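Long-range contact in carboxypeptidase A (Helicoverpa armigera, PDB 1JQG), which probably removes residues one at a time from the C-terminal end of peptide chains as a zinc-dependent metallocarboxypeptidase: residues Arg160-Asn165 with Asn210-Ile215. Residues are numbered along the deposited sequence; the frame is centred on the assembly and turned at random.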
loop_
_atom_site.group_PDB
_atom_site.type_symbol
_atom_site.label_atom_id
_atom_site.label_comp_id
_atom_site.label_asym_id
_atom_site.label_seq_id
_atom_site.Cartn_x
_atom_site.Cartn_y
_atom_site.Cartn_z
ATOM N N ARG A 160 -0.257 -19.361 -3.376
ATOM C CA ARG A 160 -0.997 -20.067 -2.335
ATOM C C ARG A 160 -0.019 -20.987 -1.619
ATOM O O ARG A 160 0.333 -22.024 -2.179
ATOM C CB ARG A 160 -2.133 -20.881 -2.947
ATOM C CG ARG A 160 -3.347 -20.040 -3.335
ATOM C CD ARG A 160 -4.567 -20.945 -3.541
ATOM N NE ARG A 160 -4.411 -21.818 -4.686
ATOM C CZ ARG A 160 -5.205 -22.777 -5.075
ATOM N NH1 ARG A 160 -6.308 -23.040 -4.396
ATOM N NH2 ARG A 160 -4.894 -23.502 -6.147
ATOM N N ILE A 161 0.520 -20.554 -0.505
ATOM C CA ILE A 161 1.497 -21.321 0.262
ATOM C C ILE A 161 0.791 -22.198 1.307
ATOM O O ILE A 161 0.004 -21.738 2.140
ATOM C CB ILE A 161 2.508 -20.369 0.949
ATOM C CG1 ILE A 161 3.128 -19.440 -0.095
ATOM C CG2 ILE A 161 3.505 -21.209 1.732
ATOM C CD1 ILE A 161 4.044 -18.323 0.292
ATOM N N SER A 162 1.014 -23.493 1.226
ATOM C CA SER A 162 0.396 -24.478 2.093
ATOM C C SER A 162 1.074 -25.844 2.048
ATOM O O SER A 162 1.370 -26.446 1.010
ATOM C CB SER A 162 -1.095 -24.635 1.741
ATOM O OG SER A 162 -1.662 -25.679 2.539
ATOM N N THR A 163 1.173 -26.494 3.173
ATOM C CA THR A 163 1.722 -27.842 3.298
ATOM C C THR A 163 0.617 -28.877 3.090
ATOM O O THR A 163 0.810 -30.075 2.824
ATOM C CB THR A 163 2.356 -28.113 4.679
ATOM O OG1 THR A 163 1.313 -27.869 5.627
ATOM C CG2 THR A 163 3.548 -27.240 4.998
ATOM N N THR A 164 -0.626 -28.441 3.197
ATOM C CA THR A 164 -1.778 -29.315 2.970
ATOM C C THR A 164 -2.540 -28.957 1.703
ATOM O O THR A 164 -3.693 -29.327 1.470
ATOM C CB THR A 164 -2.763 -29.240 4.154
ATOM O OG1 THR A 164 -2.994 -27.835 4.393
ATOM C CG2 THR A 164 -2.150 -29.950 5.347
ATOM N N ASN A 165 -1.921 -28.185 0.828
ATOM C CA ASN A 165 -2.515 -27.742 -0.416
ATOM C C ASN A 165 -3.921 -27.182 -0.289
ATOM O O ASN A 165 -4.848 -27.487 -1.067
ATOM C CB ASN A 165 -2.476 -28.929 -1.386
ATOM C CG ASN A 165 -2.841 -28.538 -2.811
ATOM O OD1 ASN A 165 -2.326 -27.550 -3.355
ATOM N ND2 ASN A 165 -3.764 -29.307 -3.395
ATOM N N ASN A 210 0.647 -24.684 10.383
ATOM C CA ASN A 210 -0.689 -24.409 10.923
ATOM C C ASN A 210 -1.488 -23.337 10.195
ATOM O O ASN A 210 -2.571 -22.960 10.606
ATOM C CB ASN A 210 -0.562 -24.094 12.411
ATOM C CG ASN A 210 -0.031 -25.290 13.194
ATOM O OD1 ASN A 210 -0.531 -26.418 13.033
ATOM N ND2 ASN A 210 0.964 -25.008 14.037
ATOM N N ILE A 211 -0.909 -22.637 9.232
ATOM C CA ILE A 211 -1.519 -21.545 8.522
ATOM C C ILE A 211 -1.395 -21.663 6.999
ATOM O O ILE A 211 -0.316 -21.972 6.483
ATOM C CB ILE A 211 -0.945 -20.185 8.994
ATOM C CG1 ILE A 211 -1.088 -20.011 10.521
ATOM C CG2 ILE A 211 -1.685 -19.027 8.313
ATOM C CD1 ILE A 211 -0.385 -18.818 11.127
ATOM N N ASP A 212 -2.489 -21.403 6.308
ATOM C CA ASP A 212 -2.497 -21.284 4.844
ATOM C C ASP A 212 -2.381 -19.832 4.365
ATOM O O ASP A 212 -2.980 -18.952 4.992
ATOM C CB ASP A 212 -3.810 -21.841 4.306
ATOM C CG ASP A 212 -3.842 -23.337 4.227
ATOM O OD1 ASP A 212 -2.825 -23.993 4.474
ATOM O OD2 ASP A 212 -4.913 -23.928 3.927
ATOM N N TRP A 213 -1.482 -19.552 3.438
ATOM C CA TRP A 213 -1.197 -18.166 3.055
ATOM C C TRP A 213 -1.517 -17.878 1.585
ATOM O O TRP A 213 -1.420 -18.695 0.666
ATOM C CB TRP A 213 0.246 -17.780 3.328
ATOM C CG TRP A 213 0.744 -18.081 4.698
ATOM C CD1 TRP A 213 1.025 -19.312 5.245
ATOM C CD2 TRP A 213 1.077 -17.129 5.710
ATOM N NE1 TRP A 213 1.491 -19.178 6.530
ATOM C CE2 TRP A 213 1.538 -17.846 6.834
ATOM C CE3 TRP A 213 1.059 -15.735 5.780
ATOM C CZ2 TRP A 213 1.949 -17.210 8.016
ATOM C CZ3 TRP A 213 1.444 -15.110 6.926
ATOM C CH2 TRP A 213 1.880 -15.840 8.044
ATOM N N ILE A 214 -1.976 -16.636 1.357
ATOM C CA ILE A 214 -2.268 -16.112 0.050
ATOM C C ILE A 214 -1.460 -14.829 -0.023
ATOM O O ILE A 214 -1.664 -13.899 0.765
ATOM C CB ILE A 214 -3.762 -15.843 -0.166
ATOM C CG1 ILE A 214 -4.554 -17.162 -0.257
ATOM C CG2 ILE A 214 -4.000 -15.024 -1.450
ATOM C CD1 ILE A 214 -6.059 -17.029 -0.355
ATOM N N ILE A 215 -0.558 -14.726 -1.007
ATOM C CA ILE A 215 0.255 -13.533 -1.172
ATOM C C ILE A 215 0.168 -13.006 -2.583
ATOM O O ILE A 215 0.529 -13.717 -3.522
ATOM C CB ILE A 215 1.718 -13.814 -0.779
ATOM C CG1 ILE A 215 1.790 -14.332 0.674
ATOM C CG2 ILE A 215 2.566 -12.547 -0.936
ATOM C CD1 ILE A 215 3.182 -14.567 1.213
HETATM O O HOH W 1 -5.143 -26.553 4.345
#
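Ser162 OG is held by three bonds: it donates to Asp212 OD1 across the contact at 2.8 Å and accepts from Thr164 N at 3.0 Å, closing an ST turn, and from the backbone N of Phe166. This cluster of bonds lies where antiparallel strands 155-161 and 212-216 part, within the mixed sheet of the zinc carboxypeptidase fold, well away from the metal. OG stands anti to the backbone N (chi1 176°) and meets the Asp212 carboxylate from above its plane. An alanine here would probably leave Thr164 N, Phe166 N and Asp212 OD1 without this mate and the turn less firmly held. The other oxygen, Asp212 OD2, pairs with Arg298 in a salt bridge and takes a bond from a water that lies doubtfully close to Thr164 OG1; both partners would be likely to stabilise the buried negative charge. Ile161 and Trp213 form a hydrogen-bonded pair, the bond from Trp213 N to Ile161 O being 2.9 Å and nearly straight at 179°. Helix 187-200 covers the face carrying Ile161, Trp213 and Ile215. The indole NE1 bonds to Leu207 O, and one ring face is overlain, toward its rim, by Ile211 CG2. On the same face of the sheet, Ile161 CD1 meets Ile215 CD1 at 4.0 Å.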